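Local coordinates for ABC transporter, substrate-binding protein (Streptococcus pneumoniae, PDB 5G5Y) that binds short- and long-chain fructooligosaccharides, with a preference for tetrasaccharides and larger, and serves as the solute-binding protein of the FusABC-MsmK importer, at residues D159-L164 and R235-K240; I181-I186 and F264-T269; A61-G66 and D308-T313; I81-D86 and H115-P120. All coordinates share one frame; numbering follows the deposited sequence.

Contact 1: D159-L164 and R235-K240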
loop_
_atom_site.group_PDB
_atom_site.type_symbol
_atom_site.label_atom_id
_atom_site.label_comp_id
_atom_site.label_asym_id
_atom_site.label_seq_id
_atom_site.Cartn_x
_atom_site.Cartn_y
_atom_site.Cartn_z
ATOM N N ASP A 159 16.395 22.391 14.365
ATOM C CA ASP A 159 17.631 22.076 13.597
ATOM C C ASP A 159 17.381 21.978 12.121
ATOM O O ASP A 159 18.202 22.457 11.293
ATOM C CB ASP A 159 18.262 20.725 13.981
ATOM C CG ASP A 159 18.832 20.687 15.366
ATOM O OD1 ASP A 159 19.102 21.757 15.950
ATOM O OD2 ASP A 159 19.014 19.545 15.873
ATOM N N LEU A 160 16.261 21.357 11.753
ATOM C CA LEU A 160 15.921 21.215 10.347
ATOM C C LEU A 160 15.746 22.583 9.708
ATOM O O LEU A 160 16.193 22.803 8.607
ATOM C CB LEU A 160 14.642 20.378 10.151
ATOM C CG LEU A 160 14.157 20.183 8.714
ATOM C CD1 LEU A 160 15.210 19.491 7.826
ATOM C CD2 LEU A 160 12.842 19.447 8.682
ATOM N N ILE A 161 15.065 23.500 10.381
ATOM C CA ILE A 161 14.929 24.846 9.817
ATOM C C ILE A 161 16.347 25.444 9.525
ATOM O O ILE A 161 16.572 25.943 8.426
ATOM C CB ILE A 161 14.130 25.771 10.736
ATOM C CG1 ILE A 161 12.658 25.343 10.787
ATOM C CG2 ILE A 161 14.203 27.209 10.228
ATOM C CD1 ILE A 161 11.859 26.012 11.887
ATOM N N LYS A 162 17.276 25.319 10.482
ATOM C CA LYS A 162 18.658 25.863 10.352
ATOM C C LYS A 162 19.410 25.211 9.196
ATOM O O LYS A 162 20.017 25.881 8.381
ATOM C CB LYS A 162 19.466 25.703 11.657
ATOM C CG LYS A 162 18.910 26.455 12.873
ATOM C CD LYS A 162 19.817 26.328 14.099
ATOM C CE LYS A 162 19.093 26.637 15.421
ATOM N NZ LYS A 162 18.433 25.432 16.036
ATOM N N VAL A 163 19.300 23.895 9.068
ATOM C CA VAL A 163 19.865 23.195 7.921
ATOM C C VAL A 163 19.277 23.614 6.583
ATOM O O VAL A 163 20.010 23.770 5.583
ATOM C CB VAL A 163 19.735 21.654 8.127
ATOM C CG1 VAL A 163 19.889 20.877 6.840
ATOM C CG2 VAL A 163 20.751 21.220 9.145
ATOM N N LEU A 164 17.949 23.755 6.512
ATOM C CA LEU A 164 17.345 24.176 5.265
ATOM C C LEU A 164 17.786 25.612 4.866
ATOM O O LEU A 164 17.951 25.908 3.681
ATOM C CB LEU A 164 15.810 24.102 5.350
ATOM C CG LEU A 164 15.245 22.683 5.590
ATOM C CD1 LEU A 164 13.759 22.758 5.840
ATOM C CD2 LEU A 164 15.532 21.732 4.448
ATOM N N ARG A 235 4.233 26.107 7.417
ATOM C CA ARG A 235 4.098 27.577 7.167
ATOM C C ARG A 235 5.394 28.379 7.466
ATOM O O ARG A 235 5.772 29.264 6.704
ATOM C CB ARG A 235 2.923 28.142 7.928
ATOM C CG ARG A 235 2.808 29.659 7.893
ATOM C CD ARG A 235 2.595 30.207 6.502
ATOM N NE ARG A 235 2.575 31.679 6.517
ATOM C CZ ARG A 235 2.464 32.456 5.438
ATOM N NH1 ARG A 235 2.340 31.942 4.236
ATOM N NH2 ARG A 235 2.493 33.781 5.573
ATOM N N GLN A 236 6.037 28.080 8.575
ATOM C CA GLN A 236 7.352 28.654 8.888
ATOM C C GLN A 236 8.349 28.403 7.786
ATOM O O GLN A 236 9.045 29.339 7.381
ATOM C CB GLN A 236 7.929 28.105 10.182
ATOM C CG GLN A 236 7.282 28.573 11.462
ATOM C CD GLN A 236 7.957 27.899 12.666
ATOM O OE1 GLN A 236 7.541 26.828 13.110
ATOM N NE2 GLN A 236 9.032 28.500 13.152
ATOM N N LEU A 237 8.407 27.170 7.268
ATOM C CA LEU A 237 9.277 26.886 6.124
ATOM C C LEU A 237 8.920 27.723 4.919
ATOM O O LEU A 237 9.829 28.235 4.237
ATOM C CB LEU A 237 9.260 25.408 5.696
ATOM C CG LEU A 237 9.556 24.409 6.789
ATOM C CD1 LEU A 237 9.561 22.978 6.219
ATOM C CD2 LEU A 237 10.848 24.727 7.505
ATOM N N GLN A 238 7.629 27.854 4.627
ATOM C CA GLN A 238 7.195 28.652 3.502
ATOM C C GLN A 238 7.631 30.121 3.680
ATOM O O GLN A 238 8.108 30.747 2.722
ATOM C CB GLN A 238 5.672 28.586 3.335
ATOM C CG GLN A 238 5.089 29.457 2.217
ATOM C CD GLN A 238 5.485 29.038 0.819
ATOM O OE1 GLN A 238 5.953 27.915 0.570
ATOM N NE2 GLN A 238 5.259 29.936 -0.124
ATOM N N GLU A 239 7.423 30.669 4.871
ATOM C CA GLU A 239 7.723 32.101 5.131
ATOM C C GLU A 239 9.219 32.371 4.987
ATOM O O GLU A 239 9.608 33.455 4.556
ATOM C CB GLU A 239 7.279 32.499 6.521
ATOM C CG GLU A 239 5.774 32.614 6.694
ATOM C CD GLU A 239 5.385 32.907 8.144
ATOM O OE1 GLU A 239 6.270 33.085 8.981
ATOM O OE2 GLU A 239 4.193 32.988 8.470
ATOM N N LYS A 240 10.041 31.388 5.347
ATOM C CA LYS A 240 11.496 31.492 5.176
ATOM C C LYS A 240 12.027 31.227 3.774
ATOM O O LYS A 240 13.226 31.176 3.593
ATOM C CB LYS A 240 12.177 30.607 6.199
ATOM C CG LYS A 240 11.915 31.091 7.615
ATOM C CD LYS A 240 12.402 30.097 8.635
ATOM C CE LYS A 240 11.814 30.349 10.012
ATOM N NZ LYS A 240 12.551 31.432 10.711
#
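I161 overlaps three side chains of 235-240, through CG1, CG2 and CD1. Its CG1 lies 3.8 Å from L237 CD2. Its CG2 meets the aliphatic part of K240, with CD of K240 3.8 Å from CG2 of I161. Its CD1 reaches the amide end of Q236, at NE2. I161 crosses both Q236 and K240 at about a right angle. CG1 of I161 is anti to the carbonyl carbon (chi1 -69°), which leaves CG2 anti to the backbone N.

L237 CD2 is shared: L164 CD1 also rests on it, at 3.9 Å. No hydrogen bond joins the two segments. The charged pairs lie within each segment. R235 NE bonds E239 OE2 at 2.9 Å, and R235 also donates through NH1 to I454 O.

The axes of 159-164 and 235-239 approach to 11.2 Å, with a crossing angle of -22°. The side chains of L164 and L237 also touch F183, and I161 and L160 touch F233. Buried aliphatic groups thus meet in the middle, with Q236 and K240 toward solvent. This is nearly parallel helix-helix packing of 157-169 with 225-239, set against strands 181-183 and 264-269, as in the alpha/beta lobes of solute-binding proteins.

Contact 2: I181-I186 and F264-T269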
loop_
_atom_site.group_PDB
_atom_site.type_symbol
_atom_site.label_atom_id
_atom_site.label_comp_id
_atom_site.label_asym_id
_atom_site.label_seq_id
_atom_site.Cartn_x
_atom_site.Cartn_y
_atom_site.Cartn_z
ATOM N N ILE A 181 16.880 23.776 -3.850
ATOM C CA ILE A 181 15.488 23.768 -3.407
ATOM C C ILE A 181 15.549 23.073 -2.053
ATOM O O ILE A 181 15.727 21.864 -2.008
ATOM C CB ILE A 181 14.576 23.007 -4.377
ATOM C CG1 ILE A 181 14.668 23.614 -5.788
ATOM C CG2 ILE A 181 13.122 23.040 -3.880
ATOM C CD1 ILE A 181 13.927 22.854 -6.861
ATOM N N PRO A 182 15.453 23.825 -0.951
ATOM C CA PRO A 182 15.680 23.173 0.334
ATOM C C PRO A 182 14.728 22.031 0.682
ATOM O O PRO A 182 15.183 21.001 1.200
ATOM C CB PRO A 182 15.544 24.321 1.329
ATOM C CG PRO A 182 15.957 25.533 0.496
ATOM C CD PRO A 182 15.319 25.293 -0.803
ATOM N N PHE A 183 13.431 22.239 0.431
ATOM C CA PHE A 183 12.354 21.319 0.887
ATOM C C PHE A 183 11.310 21.178 -0.215
ATOM O O PHE A 183 10.793 22.167 -0.708
ATOM C CB PHE A 183 11.742 21.939 2.147
ATOM C CG PHE A 183 10.811 21.055 2.926
ATOM C CD1 PHE A 183 11.301 20.200 3.911
ATOM C CD2 PHE A 183 9.426 21.177 2.791
ATOM C CE1 PHE A 183 10.452 19.429 4.688
ATOM C CE2 PHE A 183 8.570 20.400 3.582
ATOM C CZ PHE A 183 9.086 19.536 4.510
ATOM N N SER A 184 11.018 19.941 -0.631
ATOM C CA SER A 184 10.030 19.702 -1.671
ATOM C C SER A 184 9.192 18.473 -1.373
ATOM O O SER A 184 9.566 17.631 -0.565
ATOM C CB SER A 184 10.695 19.542 -3.040
ATOM O OG SER A 184 9.723 19.734 -4.043
ATOM N N PHE A 185 8.045 18.422 -2.025
ATOM C CA PHE A 185 7.066 17.375 -1.868
ATOM C C PHE A 185 6.068 17.537 -2.961
ATOM O O PHE A 185 6.062 18.567 -3.683
ATOM C CB PHE A 185 6.387 17.496 -0.493
ATOM C CG PHE A 185 5.855 18.887 -0.200
ATOM C CD1 PHE A 185 4.592 19.284 -0.649
ATOM C CD2 PHE A 185 6.623 19.784 0.505
ATOM C CE1 PHE A 185 4.106 20.586 -0.369
ATOM C CE2 PHE A 185 6.138 21.075 0.796
ATOM C CZ PHE A 185 4.882 21.470 0.357
ATOM N N ILE A 186 5.262 16.500 -3.144
ATOM C CA ILE A 186 4.041 16.569 -3.944
ATOM C C ILE A 186 2.897 16.509 -2.948
ATOM O O ILE A 186 2.642 15.481 -2.329
ATOM C CB ILE A 186 3.916 15.458 -5.002
ATOM C CG1 ILE A 186 5.157 15.433 -5.923
ATOM C CG2 ILE A 186 2.654 15.642 -5.845
ATOM C CD1 ILE A 186 5.127 14.342 -6.947
ATOM N N PHE A 264 17.183 18.937 -4.675
ATOM C CA PHE A 264 16.427 18.905 -3.430
ATOM C C PHE A 264 17.345 18.776 -2.218
ATOM O O PHE A 264 18.324 18.016 -2.236
ATOM C CB PHE A 264 15.445 17.732 -3.420
ATOM C CG PHE A 264 14.333 17.805 -4.427
ATOM C CD1 PHE A 264 13.749 19.001 -4.825
ATOM C CD2 PHE A 264 13.797 16.615 -4.918
ATOM C CE1 PHE A 264 12.680 19.002 -5.683
ATOM C CE2 PHE A 264 12.734 16.615 -5.787
ATOM C CZ PHE A 264 12.169 17.812 -6.177
ATOM N N GLY A 265 17.041 19.540 -1.166
ATOM C CA GLY A 265 17.704 19.373 0.104
ATOM C C GLY A 265 17.075 18.236 0.901
ATOM O O GLY A 265 17.768 17.316 1.348
ATOM N N VAL A 266 15.768 18.361 1.127
ATOM C CA VAL A 266 14.958 17.367 1.833
ATOM C C VAL A 266 13.766 17.150 0.941
ATOM O O VAL A 266 13.179 18.114 0.459
ATOM C CB VAL A 266 14.523 17.836 3.245
ATOM C CG1 VAL A 266 13.489 16.883 3.875
ATOM C CG2 VAL A 266 15.740 18.004 4.151
ATOM N N TYR A 267 13.410 15.893 0.672
ATOM C CA TYR A 267 12.217 15.596 -0.103
ATOM C C TYR A 267 11.606 14.274 0.385
ATOM O O TYR A 267 12.197 13.586 1.201
ATOM C CB TYR A 267 12.489 15.558 -1.628
ATOM C CG TYR A 267 13.200 14.305 -2.100
ATOM C CD1 TYR A 267 14.570 14.119 -1.892
ATOM C CD2 TYR A 267 12.489 13.281 -2.680
ATOM C CE1 TYR A 267 15.217 12.951 -2.328
ATOM C CE2 TYR A 267 13.105 12.104 -3.095
ATOM C CZ TYR A 267 14.458 11.928 -2.917
ATOM O OH TYR A 267 15.004 10.739 -3.356
ATOM N N PHE A 268 10.407 13.980 -0.098
ATOM C CA PHE A 268 9.646 12.786 0.316
ATOM C C PHE A 268 9.375 11.861 -0.864
ATOM O O PHE A 268 8.979 12.307 -1.932
ATOM C CB PHE A 268 8.303 13.194 0.969
ATOM C CG PHE A 268 8.466 14.092 2.141
ATOM C CD1 PHE A 268 8.723 15.434 1.959
ATOM C CD2 PHE A 268 8.384 13.595 3.447
ATOM C CE1 PHE A 268 8.914 16.279 3.041
ATOM C CE2 PHE A 268 8.574 14.432 4.530
ATOM C CZ PHE A 268 8.828 15.784 4.330
ATOM N N THR A 269 9.500 10.562 -0.637
ATOM C CA THR A 269 9.109 9.542 -1.605
ATOM C C THR A 269 9.164 8.174 -0.970
ATOM O O THR A 269 9.634 8.024 0.145
ATOM C CB THR A 269 9.980 9.584 -2.913
ATOM O OG1 THR A 269 9.301 8.856 -3.931
ATOM C CG2 THR A 269 11.348 9.072 -2.675
#
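A parallel strand pair at the edge of a mixed sheet joins I181-I186 to F264-T269. I181 pairs with F264, and F183 with V266. V266 N bonds P182 O at 2.7 Å. G265 N also bonds I181 O, and S184 N bonds V266 O. The chain turns a corner at G265 and V266.

The I181 and F264 side chains lie side by side, pointing the same way. I181 CB is at the edge of the F264 ring, while S184 CB sits over one face, 3.3 Å from F264 CE1. The OG of S184 is anti to its backbone N (chi1 -162°) and bonds D244 OD2.

F183 and V266 share another face of the sheet. F183 CD1 is 4.0 Å from V266 CG1. F268 turns its edge toward the face of F183 in an offset edge-to-face pair, the planes at 80° and F183 CZ 3.6 Å from F268 CE1. S184 O also lies at the F268 edge, 3.5 Å from CD1. It is buried and has no hydrogen-bond partner in the model, though Y267 CA makes a CA-H...O contact with it.

L164 of helix 157-169 packs on P182, F183 and V266. Y255 of helix 252-260 touches S184 and Y267. Strand 138-142 continues the sheet beyond 264-269, with backbone bonds between N142 and G265 and between W140 and Y267.

Contact 3: A61-G66 and D308-T313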
loop_
_atom_site.group_PDB
_atom_site.type_symbol
_atom_site.label_atom_id
_atom_site.label_comp_id
_atom_site.label_asym_id
_atom_site.label_seq_id
_atom_site.Cartn_x
_atom_site.Cartn_y
_atom_site.Cartn_z
ATOM N N ALA A 61 -15.592 -18.795 -12.568
ATOM C CA ALA A 61 -14.944 -17.934 -11.561
ATOM C C ALA A 61 -14.273 -16.762 -12.239
ATOM O O ALA A 61 -13.975 -16.824 -13.437
ATOM C CB ALA A 61 -13.910 -18.711 -10.786
ATOM N N ILE A 62 -14.050 -15.678 -11.478
ATOM C CA ILE A 62 -13.334 -14.505 -11.984
ATOM C C ILE A 62 -12.037 -14.476 -11.165
ATOM O O ILE A 62 -12.084 -14.315 -9.946
ATOM C CB ILE A 62 -14.151 -13.223 -11.793
ATOM C CG1 ILE A 62 -15.503 -13.337 -12.511
ATOM C CG2 ILE A 62 -13.367 -12.000 -12.279
ATOM C CD1 ILE A 62 -16.454 -12.178 -12.212
ATOM N N HIS A 63 -10.915 -14.662 -11.856
ATOM C CA HIS A 63 -9.573 -14.791 -11.305
ATOM C C HIS A 63 -8.837 -13.463 -11.442
ATOM O O HIS A 63 -8.931 -12.796 -12.470
ATOM C CB HIS A 63 -8.884 -15.901 -12.056
ATOM C CG HIS A 63 -7.445 -16.090 -11.756
ATOM N ND1 HIS A 63 -6.463 -15.425 -12.437
ATOM C CD2 HIS A 63 -6.812 -16.941 -10.917
ATOM C CE1 HIS A 63 -5.276 -15.821 -12.008
ATOM N NE2 HIS A 63 -5.461 -16.756 -11.099
ATOM N N ASN A 64 -8.108 -13.081 -10.407
ATOM C CA ASN A 64 -7.337 -11.834 -10.400
ATOM C C ASN A 64 -8.248 -10.624 -10.533
ATOM O O ASN A 64 -7.937 -9.649 -11.184
ATOM C CB ASN A 64 -6.231 -11.884 -11.483
ATOM C CG ASN A 64 -5.015 -11.059 -11.133
ATOM O OD1 ASN A 64 -4.668 -10.910 -9.959
ATOM N ND2 ASN A 64 -4.319 -10.559 -12.154
ATOM N N ASP A 65 -9.366 -10.697 -9.843
ATOM C CA ASP A 65 -10.495 -9.804 -10.029
ATOM C C ASP A 65 -10.373 -8.370 -9.504
ATOM O O ASP A 65 -10.951 -7.441 -10.115
ATOM C CB ASP A 65 -11.717 -10.426 -9.344
ATOM C CG ASP A 65 -13.029 -9.644 -9.620
ATOM O OD1 ASP A 65 -13.127 -8.860 -10.636
ATOM O OD2 ASP A 65 -13.953 -9.829 -8.807
ATOM N N GLY A 66 -9.751 -8.194 -8.348
ATOM C CA GLY A 66 -9.641 -6.846 -7.721
ATOM C C GLY A 66 -10.889 -5.967 -7.500
ATOM O O GLY A 66 -10.780 -4.750 -7.503
ATOM N N ASP A 308 -10.406 -9.343 -2.536
ATOM C CA ASP A 308 -10.871 -10.115 -3.672
ATOM C C ASP A 308 -9.870 -10.207 -4.809
ATOM O O ASP A 308 -9.658 -9.252 -5.568
ATOM C CB ASP A 308 -12.189 -9.532 -4.177
ATOM C CG ASP A 308 -12.605 -10.094 -5.501
ATOM O OD1 ASP A 308 -12.289 -11.287 -5.831
ATOM O OD2 ASP A 308 -13.281 -9.324 -6.219
ATOM N N LYS A 309 -9.244 -11.359 -4.918
ATOM C CA LYS A 309 -8.575 -11.744 -6.130
ATOM C C LYS A 309 -9.182 -12.984 -6.779
ATOM O O LYS A 309 -8.588 -13.524 -7.710
ATOM C CB LYS A 309 -7.087 -11.939 -5.884
ATOM C CG LYS A 309 -6.315 -10.679 -5.642
ATOM C CD LYS A 309 -6.332 -9.666 -6.770
ATOM C CE LYS A 309 -5.580 -8.429 -6.331
ATOM N NZ LYS A 309 -5.130 -7.665 -7.504
ATOM N N MET A 310 -10.326 -13.447 -6.285
ATOM C CA MET A 310 -11.100 -14.507 -6.952
ATOM C C MET A 310 -12.454 -14.604 -6.334
ATOM O O MET A 310 -12.556 -14.601 -5.125
ATOM C CB MET A 310 -10.445 -15.866 -6.816
ATOM C CG MET A 310 -11.017 -16.933 -7.735
ATOM S SD MET A 310 -9.676 -17.829 -8.500
ATOM C CE MET A 310 -10.562 -19.093 -9.446
ATOM N N VAL A 311 -13.496 -14.660 -7.169
ATOM C CA VAL A 311 -14.858 -14.954 -6.756
ATOM C C VAL A 311 -15.386 -16.156 -7.571
ATOM O O VAL A 311 -14.911 -16.439 -8.660
ATOM C CB VAL A 311 -15.805 -13.773 -6.939
ATOM C CG1 VAL A 311 -15.442 -12.608 -6.023
ATOM C CG2 VAL A 311 -15.855 -13.288 -8.383
ATOM N N ILE A 312 -16.360 -16.857 -7.018
ATOM C CA ILE A 312 -16.951 -18.002 -7.679
ATOM C C ILE A 312 -18.375 -17.602 -8.051
ATOM O O ILE A 312 -19.139 -17.103 -7.196
ATOM C CB ILE A 312 -16.932 -19.215 -6.756
ATOM C CG1 ILE A 312 -15.479 -19.679 -6.540
ATOM C CG2 ILE A 312 -17.822 -20.338 -7.342
ATOM C CD1 ILE A 312 -15.362 -20.857 -5.570
ATOM N N THR A 313 -18.747 -17.835 -9.310
ATOM C CA THR A 313 -20.062 -17.397 -9.782
ATOM C C THR A 313 -21.149 -18.399 -9.487
ATOM O O THR A 313 -20.887 -19.598 -9.252
ATOM C CB THR A 313 -20.107 -17.150 -11.289
ATOM O OG1 THR A 313 -19.953 -18.401 -11.952
ATOM C CG2 THR A 313 -19.022 -16.215 -11.705
HETATM O O HOH W 1 -3.344 -9.219 -8.505
#
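N64 OD1 takes a hydrogen bond from a water at 2.6 Å and another from G382 N. The same water accepts from K309 NZ, also at 2.6 Å, and so links the N64 and K309 side chains, which run alongside each other. K309 O takes the N-H of N64 at 2.8 Å, with the donor 40° above the carbonyl plane. Two further backbone bonds, I62 N to V311 O at 3.0 Å and V311 N to I62 O, make I62 and V311 a hydrogen-bonded pair. Their side chains lie side by side, and I62 CB touches V311 CG2.

On the other face of the sheet, M310 CE lies 3.6 Å from A61 CB. The sulfur of M310 lies at the edge of the H63 ring, 3.9 Å from CD2 of H63.

D65 OD2 and D308 OD2 are only 2.7 Å apart, their carboxylate planes 72° apart. One of the two acids probably holds a proton. D65 OD1 makes a salt bridge with R49 NH1, and A67 N bonds D308 OD2.

The strands run antiparallel, and 310-312 is an outermost strand of its sheet. K309 and M310 both face F119, as in a classic beta bulge. K309, at the bulge, binds substrate and lies beside N64.

Contact 4: I81-D86 and H115-P120. With ZN (zinc ion), chain K.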
loop_
_atom_site.group_PDB
_atom_site.type_symbol
_atom_site.label_atom_id
_atom_site.label_comp_id
_atom_site.label_asym_id
_atom_site.label_seq_id
_atom_site.Cartn_x
_atom_site.Cartn_y
_atom_site.Cartn_z
ATOM N N ILE A 81 -22.352 -13.924 -7.428
ATOM C CA ILE A 81 -21.288 -14.693 -6.780
ATOM C C ILE A 81 -21.880 -15.402 -5.600
ATOM O O ILE A 81 -22.898 -14.967 -5.092
ATOM C CB ILE A 81 -20.073 -13.825 -6.369
ATOM C CG1 ILE A 81 -20.414 -12.755 -5.309
ATOM C CG2 ILE A 81 -19.476 -13.185 -7.619
ATOM C CD1 ILE A 81 -19.226 -11.940 -4.818
ATOM N N ILE A 82 -21.196 -16.427 -5.111
ATOM C CA ILE A 82 -21.696 -17.237 -4.010
ATOM C C ILE A 82 -20.822 -17.120 -2.754
ATOM O O ILE A 82 -19.615 -16.777 -2.853
ATOM C CB ILE A 82 -21.800 -18.722 -4.404
ATOM C CG1 ILE A 82 -20.419 -19.340 -4.729
ATOM C CG2 ILE A 82 -22.742 -18.838 -5.603
ATOM C CD1 ILE A 82 -20.404 -20.860 -4.757
ATOM N N PRO A 83 -21.422 -17.405 -1.573
ATOM C CA PRO A 83 -20.605 -17.536 -0.378
ATOM C C PRO A 83 -19.705 -18.771 -0.464
ATOM O O PRO A 83 -20.121 -19.814 -0.974
ATOM C CB PRO A 83 -21.630 -17.672 0.763
ATOM C CG PRO A 83 -22.960 -17.366 0.177
ATOM C CD PRO A 83 -22.855 -17.638 -1.298
ATOM N N VAL A 84 -18.486 -18.649 0.045
ATOM C CA VAL A 84 -17.474 -19.702 -0.074
ATOM C C VAL A 84 -16.913 -20.220 1.258
ATOM O O VAL A 84 -16.007 -21.051 1.234
ATOM C CB VAL A 84 -16.278 -19.213 -0.927
ATOM C CG1 VAL A 84 -16.754 -18.781 -2.297
ATOM C CG2 VAL A 84 -15.541 -18.068 -0.238
ATOM N N GLU A 85 -17.415 -19.734 2.395
ATOM C CA GLU A 85 -16.873 -20.151 3.710
ATOM C C GLU A 85 -16.920 -21.668 3.919
ATOM O O GLU A 85 -15.983 -22.218 4.474
ATOM C CB GLU A 85 -17.483 -19.398 4.908
ATOM C CG GLU A 85 -18.965 -19.611 5.162
ATOM C CD GLU A 85 -19.855 -18.726 4.312
ATOM O OE1 GLU A 85 -19.350 -17.968 3.447
ATOM O OE2 GLU A 85 -21.082 -18.802 4.517
ATOM N N ASP A 86 -17.959 -22.324 3.433
ATOM C CA ASP A 86 -18.118 -23.788 3.615
ATOM C C ASP A 86 -17.135 -24.555 2.727
ATOM O O ASP A 86 -16.695 -25.633 3.077
ATOM C CB ASP A 86 -19.553 -24.245 3.303
ATOM C CG ASP A 86 -20.605 -23.718 4.326
ATOM O OD1 ASP A 86 -20.261 -23.355 5.480
ATOM O OD2 ASP A 86 -21.809 -23.681 3.980
ATOM N N HIS A 115 -20.930 -14.111 5.872
ATOM C CA HIS A 115 -20.394 -14.879 4.746
ATOM C C HIS A 115 -19.015 -14.397 4.261
ATOM O O HIS A 115 -18.634 -13.241 4.464
ATOM C CB HIS A 115 -21.371 -14.830 3.586
ATOM C CG HIS A 115 -22.637 -15.545 3.871
ATOM N ND1 HIS A 115 -22.657 -16.895 4.144
ATOM C CD2 HIS A 115 -23.917 -15.117 3.970
ATOM C CE1 HIS A 115 -23.894 -17.276 4.387
ATOM N NE2 HIS A 115 -24.673 -16.218 4.298
ATOM N N ILE A 116 -18.289 -15.298 3.601
ATOM C CA ILE A 116 -17.068 -14.914 2.863
ATOM C C ILE A 116 -17.429 -15.015 1.384
ATOM O O ILE A 116 -18.009 -16.034 0.966
ATOM C CB ILE A 116 -15.887 -15.831 3.240
ATOM C CG1 ILE A 116 -15.561 -15.644 4.721
ATOM C CG2 ILE A 116 -14.660 -15.551 2.379
ATOM C CD1 ILE A 116 -14.589 -16.660 5.277
ATOM N N TYR A 117 -17.144 -13.959 0.606
ATOM C CA TYR A 117 -17.500 -13.909 -0.817
ATOM C C TYR A 117 -16.335 -13.939 -1.789
ATOM O O TYR A 117 -16.563 -13.932 -2.989
ATOM C CB TYR A 117 -18.336 -12.656 -1.090
ATOM C CG TYR A 117 -19.670 -12.683 -0.388
ATOM C CD1 TYR A 117 -20.674 -13.546 -0.814
ATOM C CD2 TYR A 117 -19.937 -11.857 0.695
ATOM C CE1 TYR A 117 -21.918 -13.579 -0.192
ATOM C CE2 TYR A 117 -21.200 -11.870 1.319
ATOM C CZ TYR A 117 -22.179 -12.737 0.865
ATOM O OH TYR A 117 -23.425 -12.811 1.498
ATOM N N SER A 118 -15.099 -13.945 -1.295
ATOM C CA SER A 118 -13.960 -13.810 -2.177
ATOM C C SER A 118 -12.726 -14.357 -1.521
ATOM O O SER A 118 -12.695 -14.523 -0.303
ATOM C CB SER A 118 -13.748 -12.335 -2.608
ATOM O OG SER A 118 -13.395 -11.495 -1.542
ATOM N N PHE A 119 -11.718 -14.637 -2.324
ATOM C CA PHE A 119 -10.451 -15.134 -1.817
ATOM C C PHE A 119 -9.367 -14.058 -1.966
ATOM O O PHE A 119 -9.209 -13.485 -3.045
ATOM C CB PHE A 119 -10.041 -16.382 -2.583
ATOM C CG PHE A 119 -11.021 -17.511 -2.455
ATOM C CD1 PHE A 119 -10.935 -18.394 -1.391
ATOM C CD2 PHE A 119 -12.022 -17.703 -3.381
ATOM C CE1 PHE A 119 -11.833 -19.448 -1.250
ATOM C CE2 PHE A 119 -12.922 -18.779 -3.254
ATOM C CZ PHE A 119 -12.820 -19.642 -2.195
ATOM N N PRO A 120 -8.585 -13.815 -0.892
ATOM C CA PRO A 120 -7.738 -12.662 -0.856
ATOM C C PRO A 120 -6.352 -12.879 -1.455
ATOM O O PRO A 120 -5.882 -14.030 -1.664
ATOM C CB PRO A 120 -7.598 -12.383 0.642
ATOM C CG PRO A 120 -7.633 -13.730 1.230
ATOM C CD PRO A 120 -8.694 -14.438 0.447
HETATM ZN ZN ZN K . -26.892 -15.659 4.766
HETATM O O HOH W 2 -17.582 -16.066 -4.610
HETATM O O HOH W 3 -26.678 -13.776 6.433
HETATM O O HOH W 4 -27.142 -17.308 3.576
HETATM O O HOH W 5 -26.536 -16.241 6.262
#
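V84 and F119 meet tip to tip in the tightly packed part of this contact, while H115 holds a zinc ion on the solvent side. V84 CG2 lies 3.7 Å from F119 CZ and touches I116 CG2. The I81 and Y117 side chains cross at about a right angle, CD1 of I81 touching CB of Y117. V84 N bonds I116 O at 2.8 Å, where helix 85-91 begins. A water lies within bonding distance of I82 O and Y117 O. F119 continues inward onto I312 and I326.

On the outer side, E85 uses both carboxylate oxygens. OE1 accepts I116 N at 2.9 Å, from above the carboxylate plane. OE2 accepts H115 ND1 at 2.5 Å on its syn side, and lies in the plane of the imidazole. CG of E85 sits between the backbone N and the carbonyl carbon (chi1 64°), and the chain bends at chi2 (-83°), turning CD toward the 115-120 backbone. P83 CG lies over one face of the H115 ring, 4.2 Å from its centroid, in a CH-pi contact.

H115 NE2 binds the zinc at 2.3 Å. Waters are modelled around the metal, one doubtfully close. The ND1-H is given to E85, so NE2 offers its lone pair to the metal. E85 is thus a second-shell residue that fixes the ring's rotation, and its negative charge would probably make the imidazole a stronger donor to zinc.

How the contacts relate
From the N terminus, 61-66 comes first, and its partner 308-313 closes contact 3 after 241 intervening residues. The other three contacts fall within that long loop. Contact 4 (81-86 with 115-120) closes early, before contact 1 opens. Contacts 1 and 2 then cross, their segments alternating as 159-164, 181-186, 235-240, 264-269. They touch through L164 and V266, joining helices 157-169 and 225-239 to the sheet of 181-183 and 264-269. Contacts 3 and 4 also touch, at F119 against K309 and M310, and tie the sheet holding 61-63 and 310-312 to the loop before strand 121-123. The two pairs lie on opposite sides of the chain's centre.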